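Local coordinates for KLLA0C04147p (Kluyveromyces lactis, PDB 5H2D), which binds ergosterol through its C-terminal oxysterol-binding protein-related domain, the part present in this chain, and probably transfers sterols between membranes, at residues A[90-95]-A[306-311]; A[96-101]-A[190-195]; A[128-133]-A[417-422]; A[403-406]-A[411-414]. All coordinates share one frame; numbering follows the deposited sequence.

Contact 1 (A[90-95]-A[306-311])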
loop_
_atom_site.group_PDB
_atom_site.type_symbol
_atom_site.label_atom_id
_atom_site.label_comp_id
_atom_site.label_asym_id
_atom_site.label_seq_id
_atom_site.Cartn_x
_atom_site.Cartn_y
_atom_site.Cartn_z
ATOM N N ALA A 90 4.460 -8.298 -16.875
ATOM C CA ALA A 90 5.379 -7.790 -17.886
ATOM C C ALA A 90 5.751 -8.855 -18.908
ATOM O O ALA A 90 6.144 -8.512 -20.029
ATOM C CB ALA A 90 6.651 -7.245 -17.229
ATOM N N SER A 91 5.620 -10.131 -18.550
ATOM C CA SER A 91 6.088 -11.214 -19.410
ATOM C C SER A 91 5.091 -11.608 -20.494
ATOM O O SER A 91 5.455 -12.376 -21.396
ATOM C CB SER A 91 6.426 -12.438 -18.556
ATOM O OG SER A 91 5.248 -13.089 -18.118
ATOM N N PHE A 92 3.862 -11.106 -20.453
ATOM C CA PHE A 92 2.822 -11.522 -21.390
ATOM C C PHE A 92 2.756 -10.565 -22.578
ATOM O O PHE A 92 2.669 -9.347 -22.404
ATOM C CB PHE A 92 1.466 -11.604 -20.678
ATOM C CG PHE A 92 1.463 -12.556 -19.511
ATOM C CD1 PHE A 92 1.952 -13.843 -19.656
ATOM C CD2 PHE A 92 1.005 -12.158 -18.262
ATOM C CE1 PHE A 92 1.973 -14.722 -18.585
ATOM C CE2 PHE A 92 1.022 -13.037 -17.186
ATOM C CZ PHE A 92 1.507 -14.315 -17.344
ATOM N N GLU A 93 2.803 -11.122 -23.794
ATOM C CA GLU A 93 2.762 -10.269 -24.978
ATOM C C GLU A 93 1.386 -9.648 -25.179
ATOM O O GLU A 93 1.267 -8.560 -25.749
ATOM C CB GLU A 93 3.182 -11.074 -26.209
ATOM C CG GLU A 93 2.361 -12.328 -26.439
ATOM C CD GLU A 93 1.044 -12.035 -27.125
ATOM O OE1 GLU A 93 0.934 -10.955 -27.744
ATOM O OE2 GLU A 93 0.118 -12.876 -27.041
ATOM N N ASP A 94 0.345 -10.309 -24.693
ATOM C CA ASP A 94 -1.030 -9.861 -24.863
ATOM C C ASP A 94 -1.353 -8.779 -23.834
ATOM O O ASP A 94 -1.316 -9.038 -22.628
ATOM C CB ASP A 94 -1.939 -11.082 -24.709
ATOM C CG ASP A 94 -3.415 -10.750 -24.720
ATOM O OD1 ASP A 94 -3.806 -9.581 -24.908
ATOM O OD2 ASP A 94 -4.207 -11.710 -24.553
ATOM N N SER A 95 -1.683 -7.570 -24.298
ATOM C CA SER A 95 -1.891 -6.468 -23.359
ATOM C C SER A 95 -3.065 -6.723 -22.422
ATOM O O SER A 95 -3.041 -6.270 -21.271
ATOM C CB SER A 95 -2.090 -5.149 -24.108
ATOM O OG SER A 95 -3.271 -5.162 -24.894
ATOM N N GLY A 306 -0.650 -23.693 -13.340
ATOM C CA GLY A 306 0.493 -23.726 -14.227
ATOM C C GLY A 306 0.627 -22.479 -15.075
ATOM O O GLY A 306 1.539 -22.378 -15.903
ATOM N N GLY A 307 -0.272 -21.517 -14.881
ATOM C CA GLY A 307 -0.197 -20.270 -15.603
ATOM C C GLY A 307 -1.414 -20.024 -16.467
ATOM O O GLY A 307 -2.382 -20.793 -16.449
ATOM N N PRO A 308 -1.380 -18.954 -17.255
ATOM C CA PRO A 308 -2.570 -18.558 -18.015
ATOM C C PRO A 308 -2.941 -19.579 -19.077
ATOM O O PRO A 308 -2.093 -20.286 -19.627
ATOM C CB PRO A 308 -2.162 -17.229 -18.660
ATOM C CG PRO A 308 -0.948 -16.787 -17.923
ATOM C CD PRO A 308 -0.265 -18.009 -17.436
ATOM N N LYS A 309 -4.232 -19.631 -19.366
ATOM C CA LYS A 309 -4.788 -20.536 -20.360
ATOM C C LYS A 309 -5.674 -19.737 -21.303
ATOM O O LYS A 309 -6.459 -18.894 -20.862
ATOM C CB LYS A 309 -5.604 -21.662 -19.701
ATOM C CG LYS A 309 -4.849 -22.516 -18.704
ATOM C CD LYS A 309 -3.736 -23.317 -19.363
ATOM C CE LYS A 309 -3.116 -24.293 -18.372
ATOM N NZ LYS A 309 -2.088 -25.186 -18.990
ATOM N N TYR A 310 -5.549 -19.996 -22.603
ATOM C CA TYR A 310 -6.358 -19.297 -23.592
ATOM C C TYR A 310 -7.549 -20.111 -24.082
ATOM O O TYR A 310 -8.347 -19.600 -24.876
ATOM C CB TYR A 310 -5.486 -18.877 -24.784
ATOM C CG TYR A 310 -4.761 -17.557 -24.570
ATOM C CD1 TYR A 310 -3.584 -17.499 -23.826
ATOM C CD2 TYR A 310 -5.263 -16.377 -25.102
ATOM C CE1 TYR A 310 -2.921 -16.298 -23.624
ATOM C CE2 TYR A 310 -4.611 -15.165 -24.897
ATOM C CZ TYR A 310 -3.442 -15.140 -24.162
ATOM O OH TYR A 310 -2.776 -13.951 -23.962
ATOM N N ASP A 311 -7.709 -21.343 -23.611
ATOM C CA ASP A 311 -8.774 -22.211 -24.103
ATOM C C ASP A 311 -10.065 -22.093 -23.303
ATOM O O ASP A 311 -11.023 -22.818 -23.591
ATOM C CB ASP A 311 -8.305 -23.672 -24.125
ATOM C CG ASP A 311 -7.881 -24.185 -22.757
ATOM O OD1 ASP A 311 -8.145 -23.509 -21.737
ATOM O OD2 ASP A 311 -7.284 -25.285 -22.699
HETATM O O HOH W 1 0.056 -13.138 -23.790
#
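D94 and Y310 meet where the turn between helices 84-90 and 95-108 faces the loop leading to strand 314-319, a surface contact between two irregular segments of the oxysterol-binding protein-related domain. Its polar half is one hydrogen bond, in which Y310 OH donates to D94 OD2 over 2.7 Å. The acceptor uses its anti lone pair, pointing away from OD1, and lies in the plane of the phenol ring. With CG anti to the backbone N (chi1 174°), the carboxylate of D94 reaches across to Y310 while OD1 stays with T96 OG1. D94 is also the N-cap of helix 95-108, a position that suits a short acidic side chain. A lysine in its place would probably leave Y310 OH without its acceptor and the first turn of the helix without its cap. A water also bridges the two segments: it accepts from D94 N at 3.0 Å and donates both to Y310 OH and to E93 OE2.

The apolar half lies alongside. F92 meets P308 obliquely through the far end of its ring, and L97 of helix 95-108 touches both. A compact proline can sit against the ring without a long chain to order, and G307 before it has backbone angles that call for glycine. The touch is made by P308 CG, which reaches F92 CZ at 3.5 Å and F92 CE1 at 3.6 Å.

Contact 2 (A[96-101]-A[190-195])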
loop_
_atom_site.group_PDB
_atom_site.type_symbol
_atom_site.label_atom_id
_atom_site.label_comp_id
_atom_site.label_asym_id
_atom_site.label_seq_id
_atom_site.Cartn_x
_atom_site.Cartn_y
_atom_site.Cartn_z
ATOM N N THR A 96 -4.101 -7.441 -22.886
ATOM C CA THR A 96 -5.249 -7.700 -22.016
ATOM C C THR A 96 -4.902 -8.684 -20.908
ATOM O O THR A 96 -5.497 -8.623 -19.825
ATOM C CB THR A 96 -6.447 -8.219 -22.820
ATOM O OG1 THR A 96 -6.175 -9.537 -23.324
ATOM C CG2 THR A 96 -6.756 -7.276 -23.968
ATOM N N LEU A 97 -3.959 -9.596 -21.160
ATOM C CA LEU A 97 -3.470 -10.502 -20.126
ATOM C C LEU A 97 -2.535 -9.784 -19.158
ATOM O O LEU A 97 -2.554 -10.069 -17.954
ATOM C CB LEU A 97 -2.778 -11.711 -20.768
ATOM C CG LEU A 97 -2.199 -12.803 -19.859
ATOM C CD1 LEU A 97 -3.265 -13.399 -18.955
ATOM C CD2 LEU A 97 -1.524 -13.905 -20.675
ATOM N N ARG A 98 -1.735 -8.840 -19.649
ATOM C CA ARG A 98 -1.029 -7.961 -18.720
ATOM C C ARG A 98 -2.020 -7.263 -17.797
ATOM O O ARG A 98 -1.805 -7.196 -16.579
ATOM C CB ARG A 98 -0.184 -6.940 -19.481
ATOM C CG ARG A 98 0.856 -7.577 -20.386
ATOM C CD ARG A 98 2.029 -6.643 -20.685
ATOM N NE ARG A 98 1.656 -5.534 -21.563
ATOM C CZ ARG A 98 1.644 -5.615 -22.892
ATOM N NH1 ARG A 98 1.290 -4.566 -23.624
ATOM N NH2 ARG A 98 1.969 -6.758 -23.481
ATOM N N LEU A 99 -3.120 -6.753 -18.353
ATOM C CA LEU A 99 -4.110 -6.063 -17.533
ATOM C C LEU A 99 -4.745 -7.004 -16.514
ATOM O O LEU A 99 -5.000 -6.609 -15.374
ATOM C CB LEU A 99 -5.179 -5.418 -18.418
ATOM C CG LEU A 99 -6.285 -4.647 -17.702
ATOM C CD1 LEU A 99 -5.704 -3.691 -16.639
ATOM C CD2 LEU A 99 -7.179 -3.880 -18.667
ATOM N N LEU A 100 -5.022 -8.250 -16.903
ATOM C CA LEU A 100 -5.573 -9.205 -15.946
ATOM C C LEU A 100 -4.679 -9.324 -14.717
ATOM O O LEU A 100 -5.157 -9.298 -13.570
ATOM C CB LEU A 100 -5.750 -10.573 -16.608
ATOM C CG LEU A 100 -6.182 -11.724 -15.689
ATOM C CD1 LEU A 100 -7.592 -11.489 -15.143
ATOM C CD2 LEU A 100 -6.080 -13.059 -16.407
ATOM N N TYR A 101 -3.375 -9.470 -14.939
ATOM C CA TYR A 101 -2.464 -9.641 -13.814
ATOM C C TYR A 101 -2.259 -8.337 -13.046
ATOM O O TYR A 101 -2.120 -8.372 -11.817
ATOM C CB TYR A 101 -1.148 -10.247 -14.306
ATOM C CG TYR A 101 -1.239 -11.760 -14.428
ATOM C CD1 TYR A 101 -2.093 -12.349 -15.357
ATOM C CD2 TYR A 101 -0.485 -12.591 -13.616
ATOM C CE1 TYR A 101 -2.198 -13.723 -15.459
ATOM C CE2 TYR A 101 -0.582 -13.966 -13.710
ATOM C CZ TYR A 101 -1.436 -14.526 -14.644
ATOM O OH TYR A 101 -1.548 -15.896 -14.769
ATOM N N ILE A 190 4.086 -0.412 -16.734
ATOM C CA ILE A 190 4.668 -1.695 -17.110
ATOM C C ILE A 190 5.584 -1.462 -18.301
ATOM O O ILE A 190 5.212 -0.748 -19.235
ATOM C CB ILE A 190 3.600 -2.747 -17.456
ATOM C CG1 ILE A 190 2.761 -3.119 -16.227
ATOM C CG2 ILE A 190 4.275 -3.990 -18.045
ATOM C CD1 ILE A 190 3.494 -3.984 -15.215
ATOM N N ARG A 191 6.784 -2.044 -18.245
ATOM C CA ARG A 191 7.692 -2.128 -19.391
ATOM C C ARG A 191 7.661 -3.561 -19.914
ATOM O O ARG A 191 8.383 -4.423 -19.393
ATOM C CB ARG A 191 9.114 -1.725 -18.987
ATOM C CG ARG A 191 9.306 -0.219 -18.835
ATOM C CD ARG A 191 10.649 0.137 -18.215
ATOM N NE ARG A 191 10.667 -0.069 -16.770
ATOM C CZ ARG A 191 10.128 0.773 -15.886
ATOM N NH1 ARG A 191 9.509 1.876 -16.291
ATOM N NH2 ARG A 191 10.200 0.503 -14.590
ATOM N N PRO A 192 6.861 -3.861 -20.941
ATOM C CA PRO A 192 6.625 -5.263 -21.311
ATOM C C PRO A 192 7.853 -5.920 -21.916
ATOM O O PRO A 192 8.674 -5.276 -22.573
ATOM C CB PRO A 192 5.495 -5.170 -22.345
ATOM C CG PRO A 192 4.898 -3.801 -22.164
ATOM C CD PRO A 192 6.038 -2.935 -21.733
ATOM N N ASP A 193 7.954 -7.235 -21.702
ATOM C CA ASP A 193 9.058 -7.993 -22.283
ATOM C C ASP A 193 9.019 -7.950 -23.803
ATOM O O ASP A 193 10.067 -8.049 -24.450
ATOM C CB ASP A 193 9.024 -9.447 -21.804
ATOM C CG ASP A 193 9.447 -9.601 -20.357
ATOM O OD1 ASP A 193 9.958 -8.623 -19.774
ATOM O OD2 ASP A 193 9.280 -10.706 -19.807
ATOM N N SER A 194 7.833 -7.800 -24.385
ATOM C CA SER A 194 7.701 -7.768 -25.834
ATOM C C SER A 194 6.326 -7.235 -26.199
ATOM O O SER A 194 5.391 -7.255 -25.389
ATOM C CB SER A 194 7.906 -9.157 -26.442
ATOM O OG SER A 194 6.782 -9.981 -26.183
ATOM N N ASN A 195 6.214 -6.772 -27.444
ATOM C CA ASN A 195 4.941 -6.364 -28.031
ATOM C C ASN A 195 4.259 -5.292 -27.181
ATOM O O ASN A 195 3.151 -5.471 -26.669
ATOM C CB ASN A 195 4.017 -7.568 -28.231
ATOM C CG ASN A 195 2.791 -7.221 -29.048
ATOM O OD1 ASN A 195 2.890 -6.543 -30.075
ATOM N ND2 ASN A 195 1.624 -7.660 -28.589
#
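R98 packing on P192 makes this a buried contact of side-chain packing, with no hydrogen bond between the two segments. It sets the first turn of helix 95-108 against the loop that leaves strand 178-190 and leads to strand 199-203, so a helix of the sterol-binding domain is joined to a connection between two antiparallel strands.

The long arginine supplies most of the touching surface. Its chain leaves the helix with CG anti to the carbonyl carbon and bends at chi3 (-71°), which turns the guanidinium so that one face lies over the proline ring. P192 CG sits 3.6 Å above that plane, toward the rim, and is 3.7 Å from R98 NE and 3.8 Å from R98 CZ. The two side chains cross at about a right angle. Proline suits the place because its compact, rigid apolar ring can lie close against a flat cation. Nearer the helix, R98 CD grazes I190 CG2 at 4.4 Å, where a branched side chain can fill the side of the aliphatic stem.

At the far end, N195 O stands 3.6 Å from R98 NH2, set obliquely to the guanidinium. The bonds that fix the group come from outside the contact: NE makes a salt bridge with E199, on the strand after the loop, and NH2 donates to F92 O. N195 ND2 in turn binds E93 O. E199 probably offsets the charge through the bridge to NE while the proline covers one face, a division of labour that is likely to make burying the cation affordable.

Contact 3 (A[128-133]-A[417-422])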
loop_
_atom_site.group_PDB
_atom_site.type_symbol
_atom_site.label_atom_id
_atom_site.label_comp_id
_atom_site.label_asym_id
_atom_site.label_seq_id
_atom_site.Cartn_x
_atom_site.Cartn_y
_atom_site.Cartn_z
ATOM N N THR A 128 9.318 9.827 6.609
ATOM C CA THR A 128 9.580 9.070 5.400
ATOM C C THR A 128 9.652 7.586 5.722
ATOM O O THR A 128 9.818 7.188 6.872
ATOM C CB THR A 128 10.894 9.500 4.729
ATOM O OG1 THR A 128 11.974 9.343 5.669
ATOM C CG2 THR A 128 10.830 10.954 4.301
ATOM N N PHE A 129 9.525 6.765 4.686
ATOM C CA PHE A 129 9.767 5.342 4.866
ATOM C C PHE A 129 10.318 4.779 3.566
ATOM O O PHE A 129 9.740 4.986 2.497
ATOM C CB PHE A 129 8.494 4.588 5.306
ATOM C CG PHE A 129 8.677 3.078 5.371
ATOM C CD1 PHE A 129 9.522 2.511 6.317
ATOM C CD2 PHE A 129 8.016 2.233 4.484
ATOM C CE1 PHE A 129 9.714 1.141 6.363
ATOM C CE2 PHE A 129 8.201 0.856 4.540
ATOM C CZ PHE A 129 9.053 0.316 5.482
ATOM N N GLU A 130 11.454 4.096 3.659
ATOM C CA GLU A 130 12.046 3.423 2.515
ATOM C C GLU A 130 12.017 1.921 2.729
ATOM O O GLU A 130 12.038 1.439 3.867
ATOM C CB GLU A 130 13.491 3.868 2.302
ATOM C CG GLU A 130 14.372 3.589 3.506
ATOM C CD GLU A 130 15.857 3.580 3.142
ATOM O OE1 GLU A 130 16.393 2.468 2.938
ATOM O OE2 GLU A 130 16.449 4.685 3.038
ATOM N N TYR A 131 11.961 1.179 1.626
ATOM C CA TYR A 131 11.990 -0.281 1.698
ATOM C C TYR A 131 12.429 -0.807 0.340
ATOM O O TYR A 131 11.720 -0.628 -0.658
ATOM C CB TYR A 131 10.616 -0.826 2.091
ATOM C CG TYR A 131 10.476 -2.323 2.258
ATOM C CD1 TYR A 131 10.852 -2.944 3.446
ATOM C CD2 TYR A 131 9.897 -3.103 1.260
ATOM C CE1 TYR A 131 10.690 -4.313 3.622
ATOM C CE2 TYR A 131 9.722 -4.476 1.429
ATOM C CZ TYR A 131 10.120 -5.068 2.607
ATOM O OH TYR A 131 9.938 -6.415 2.775
ATOM N N SER A 132 13.597 -1.442 0.295
ATOM C CA SER A 132 14.077 -2.048 -0.936
ATOM C C SER A 132 14.193 -3.550 -0.748
ATOM O O SER A 132 14.435 -4.042 0.359
ATOM C CB SER A 132 15.428 -1.462 -1.350
ATOM O OG SER A 132 15.310 -0.075 -1.613
ATOM N N ARG A 133 14.003 -4.284 -1.846
ATOM C CA ARG A 133 14.074 -5.741 -1.820
ATOM C C ARG A 133 15.081 -6.168 -2.876
ATOM O O ARG A 133 14.738 -6.302 -4.059
ATOM C CB ARG A 133 12.700 -6.362 -2.046
ATOM C CG ARG A 133 11.778 -6.262 -0.820
ATOM C CD ARG A 133 12.219 -7.161 0.318
ATOM N NE ARG A 133 12.073 -8.564 -0.057
ATOM C CZ ARG A 133 11.033 -9.328 0.249
ATOM N NH1 ARG A 133 10.025 -8.847 0.971
ATOM N NH2 ARG A 133 10.996 -10.589 -0.166
ATOM N N GLY A 417 13.601 12.609 -7.507
ATOM C CA GLY A 417 14.711 11.802 -7.987
ATOM C C GLY A 417 15.990 11.888 -7.185
ATOM O O GLY A 417 17.000 11.312 -7.606
ATOM N N GLU A 418 15.978 12.562 -6.035
ATOM C CA GLU A 418 17.200 12.827 -5.283
ATOM C C GLU A 418 17.442 11.875 -4.122
ATOM O O GLU A 418 18.591 11.726 -3.695
ATOM C CB GLU A 418 17.169 14.251 -4.729
ATOM C CG GLU A 418 16.987 15.289 -5.800
ATOM C CD GLU A 418 18.154 16.221 -5.871
ATOM O OE1 GLU A 418 18.337 17.006 -4.910
ATOM O OE2 GLU A 418 18.896 16.154 -6.877
ATOM N N TYR A 419 16.394 11.255 -3.578
ATOM C CA TYR A 419 16.533 10.583 -2.288
ATOM C C TYR A 419 17.602 9.495 -2.321
ATOM O O TYR A 419 18.471 9.437 -1.442
ATOM C CB TYR A 419 15.194 9.990 -1.865
ATOM C CG TYR A 419 15.277 9.172 -0.594
ATOM C CD1 TYR A 419 15.297 9.803 0.642
ATOM C CD2 TYR A 419 15.338 7.771 -0.629
ATOM C CE1 TYR A 419 15.370 9.072 1.822
ATOM C CE2 TYR A 419 15.407 7.026 0.563
ATOM C CZ TYR A 419 15.420 7.694 1.776
ATOM O OH TYR A 419 15.461 6.993 2.969
ATOM N N TRP A 420 17.537 8.604 -3.310
ATOM C CA TRP A 420 18.429 7.451 -3.283
ATOM C C TRP A 420 19.874 7.855 -3.562
ATOM O O TRP A 420 20.790 7.286 -2.961
ATOM C CB TRP A 420 17.941 6.384 -4.265
ATOM C CG TRP A 420 16.584 5.839 -3.881
ATOM C CD1 TRP A 420 15.377 6.208 -4.401
ATOM C CD2 TRP A 420 16.307 4.858 -2.869
ATOM N NE1 TRP A 420 14.361 5.502 -3.786
ATOM C CE2 TRP A 420 14.904 4.668 -2.846
ATOM C CE3 TRP A 420 17.105 4.108 -1.996
ATOM C CZ2 TRP A 420 14.287 3.762 -1.986
ATOM C CZ3 TRP A 420 16.494 3.209 -1.135
ATOM C CH2 TRP A 420 15.088 3.051 -1.136
ATOM N N LYS A 421 20.094 8.841 -4.440
ATOM C CA LYS A 421 21.460 9.310 -4.681
ATOM C C LYS A 421 22.030 9.987 -3.443
ATOM O O LYS A 421 23.174 9.719 -3.049
ATOM C CB LYS A 421 21.483 10.264 -5.874
ATOM C CG LYS A 421 20.892 9.666 -7.127
ATOM C CD LYS A 421 21.117 10.545 -8.349
ATOM C CE LYS A 421 20.541 11.924 -8.165
ATOM N NZ LYS A 421 20.592 12.708 -9.437
ATOM N N GLN A 422 21.257 10.870 -2.811
ATOM C CA GLN A 422 21.755 11.523 -1.606
ATOM C C GLN A 422 21.970 10.514 -0.491
ATOM O O GLN A 422 22.892 10.666 0.312
ATOM C CB GLN A 422 20.799 12.628 -1.160
ATOM C CG GLN A 422 20.590 13.694 -2.220
ATOM C CD GLN A 422 19.948 14.952 -1.671
ATOM O OE1 GLN A 422 19.836 15.132 -0.457
ATOM N NE2 GLN A 422 19.526 15.838 -2.569
HETATM O O HOH W 2 13.198 7.061 4.819
#
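E130 and W420, with Y419 close behind, have the most surface buried here, and the glutamate touches both aromatic residues, OE2 meeting Y419 and CB meeting W420. Y419 OH donates to E130 OE2 over 2.5 Å, a short bond to the anti lone pair, on the side away from OE1. The oxygen lies near the plane of the phenol ring, but the carboxylate is turned steeply, its plane 78° from that of the ring. E130 CG takes the crowded position between backbone N and carbonyl carbon (chi1 59°), and the chain runs extended toward the tyrosine. An acid suits this buried spot because its oxygens are shared out: OE2 also forms a salt bridge with R423, and OE1 is bonded by Y25 OH, so the carboxylate is likely to keep its charge.

E130 belongs to strand 128-133, which pairs antiparallel with strand 138-146 in the oxysterol-binding fold, and helix 419-424 packs its Y419 and W420 side chains against it. Alternation along the strand puts T128, E130 and S132 on the helix side.

W420 brings its six-membered ring to this surface. Its CH2 lies 3.9 Å from E130 CB and 3.2 Å from S132 OG, whose polar partner is S21 O. Y419 CD2 covers the centre of one indole face, 3.7 Å above it. A water 2.9 Å from Y419 OH donates to it and also reaches T128 OG1 at 2.7 Å.

Contact 4 (A[403-406]-A[411-414])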
loop_
_atom_site.group_PDB
_atom_site.type_symbol
_atom_site.label_atom_id
_atom_site.label_comp_id
_atom_site.label_asym_id
_atom_site.label_seq_id
_atom_site.Cartn_x
_atom_site.Cartn_y
_atom_site.Cartn_z
ATOM N N GLU A 403 2.779 18.278 -9.041
ATOM C CA GLU A 403 2.837 18.654 -10.446
ATOM C C GLU A 403 1.583 18.145 -11.139
ATOM O O GLU A 403 0.786 17.403 -10.560
ATOM C CB GLU A 403 4.091 18.091 -11.122
ATOM C CG GLU A 403 5.406 18.543 -10.498
ATOM C CD GLU A 403 5.760 19.977 -10.846
ATOM O OE1 GLU A 403 6.834 20.442 -10.411
ATOM O OE2 GLU A 403 4.970 20.643 -11.551
ATOM N N ILE A 404 1.405 18.546 -12.395
ATOM C CA ILE A 404 0.312 18.050 -13.220
ATOM C C ILE A 404 0.839 16.907 -14.076
ATOM O O ILE A 404 1.844 17.058 -14.789
ATOM C CB ILE A 404 -0.290 19.176 -14.078
ATOM C CG1 ILE A 404 -1.098 20.123 -13.178
ATOM C CG2 ILE A 404 -1.154 18.593 -15.180
ATOM C CD1 ILE A 404 -1.436 21.452 -13.805
ATOM N N HIS A 405 0.189 15.750 -13.984
ATOM C CA HIS A 405 0.671 14.602 -14.730
ATOM C C HIS A 405 0.372 14.785 -16.218
ATOM O O HIS A 405 -0.734 15.186 -16.582
ATOM C CB HIS A 405 0.038 13.303 -14.233
ATOM C CG HIS A 405 0.727 12.089 -14.762
ATOM N ND1 HIS A 405 0.409 11.523 -15.979
ATOM C CD2 HIS A 405 1.757 11.365 -14.268
ATOM C CE1 HIS A 405 1.200 10.491 -16.201
ATOM N NE2 HIS A 405 2.025 10.371 -15.177
ATOM N N PRO A 406 1.335 14.485 -17.091
ATOM C CA PRO A 406 1.126 14.747 -18.525
ATOM C C PRO A 406 0.059 13.877 -19.168
ATOM O O PRO A 406 -0.497 14.288 -20.192
ATOM C CB PRO A 406 2.510 14.483 -19.132
ATOM C CG PRO A 406 3.188 13.571 -18.169
ATOM C CD PRO A 406 2.683 13.965 -16.809
ATOM N N ASP A 411 -3.314 16.520 -10.733
ATOM C CA ASP A 411 -2.261 16.758 -9.752
ATOM C C ASP A 411 -1.745 15.423 -9.233
ATOM O O ASP A 411 -2.522 14.515 -8.931
ATOM C CB ASP A 411 -2.789 17.581 -8.573
ATOM C CG ASP A 411 -2.969 19.050 -8.901
ATOM O OD1 ASP A 411 -2.505 19.497 -9.965
ATOM O OD2 ASP A 411 -3.566 19.762 -8.068
ATOM N N TYR A 412 -0.425 15.312 -9.118
ATOM C CA TYR A 412 0.192 14.148 -8.494
ATOM C C TYR A 412 1.471 14.597 -7.807
ATOM O O TYR A 412 1.963 15.707 -8.029
ATOM C CB TYR A 412 0.472 13.035 -9.513
ATOM C CG TYR A 412 1.700 13.252 -10.378
ATOM C CD1 TYR A 412 1.758 14.290 -11.293
ATOM C CD2 TYR A 412 2.791 12.408 -10.284
ATOM C CE1 TYR A 412 2.875 14.485 -12.080
ATOM C CE2 TYR A 412 3.914 12.595 -11.066
ATOM C CZ TYR A 412 3.946 13.629 -11.968
ATOM O OH TYR A 412 5.067 13.806 -12.749
ATOM N N TRP A 413 1.997 13.736 -6.943
ATOM C CA TRP A 413 3.224 14.035 -6.216
ATOM C C TRP A 413 4.388 13.436 -6.987
ATOM O O TRP A 413 4.547 12.213 -7.036
ATOM C CB TRP A 413 3.150 13.493 -4.791
ATOM C CG TRP A 413 2.110 14.189 -3.988
ATOM C CD1 TRP A 413 0.835 13.764 -3.749
ATOM C CD2 TRP A 413 2.242 15.450 -3.333
ATOM N NE1 TRP A 413 0.166 14.679 -2.976
ATOM C CE2 TRP A 413 1.012 15.722 -2.695
ATOM C CE3 TRP A 413 3.295 16.363 -3.191
ATOM C CZ2 TRP A 413 0.799 16.882 -1.951
ATOM C CZ3 TRP A 413 3.078 17.521 -2.448
ATOM C CH2 TRP A 413 1.840 17.769 -1.846
ATOM N N LYS A 414 5.190 14.301 -7.601
ATOM C CA LYS A 414 6.303 13.874 -8.441
ATOM C C LYS A 414 7.560 13.746 -7.586
ATOM O O LYS A 414 8.054 14.735 -7.040
ATOM C CB LYS A 414 6.518 14.861 -9.583
ATOM C CG LYS A 414 7.553 14.395 -10.592
ATOM C CD LYS A 414 7.675 15.388 -11.739
ATOM C CE LYS A 414 8.534 14.833 -12.858
ATOM N NZ LYS A 414 9.913 14.543 -12.400
#
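From CB, which leaves strand 411-415 on the same face as the E403 side chain, the ring of Y412 leans over E403 and the loop residue H405. CG lies between the backbone N and the carbonyl carbon (chi1 78°), which puts Y412 CG 4.2 Å from H405 CB. CD1 is next, 3.3 Å from E403 O and 3.5 Å from H405 CB. CE1 reaches H405 CA and also touches E403 CB. Farther out, CZ is 3.9 Å from H405 CD2, which sits over the centre of one ring face. This makes a T-shaped stack, the edge of the H405 ring on the face of the Y412 ring, their planes 73° apart. H405 ND1 accepts from V407 N, which helps to fix the imidazole. Replacing Y412 by an alanine would probably open a gap beside H405 and leave its ring edge without a face to rest on.

Beneath the ring the backbones pair: E403 N donates to Y412 O at 2.9 Å and Y412 N to E403 O at 2.8 Å. I404 and D411 are non-hydrogen-bonded, with I404 CG1 beside D411 OD1. This alternation marks antiparallel pairing, and the short connection between strands 400-404 and 411-415 makes it a beta hairpin.

Contacts 1 and 2 are neighbours, their centres 9 Å apart: segments 90-95 and 96-101 follow directly in the chain, and A90 O probably accepts a hydrogen bond from D193 N at 2.8 Å. Along the chain, contact 2 falls wholly within the span bridged by contact 1. Contacts 3 and 4 adjoin in sequence, strand 411-415 leading into helix 419-424, yet their centres are 19 Å apart. The two pairs are well separated, with contacts 2 and 4 about 11 Å apart at their nearest atoms. The ergosterol pocket is built from residues between 57 and 220, a span that holds 90-95, 128-133 and both segments of contact 2, though this alone does not place them at the sterol.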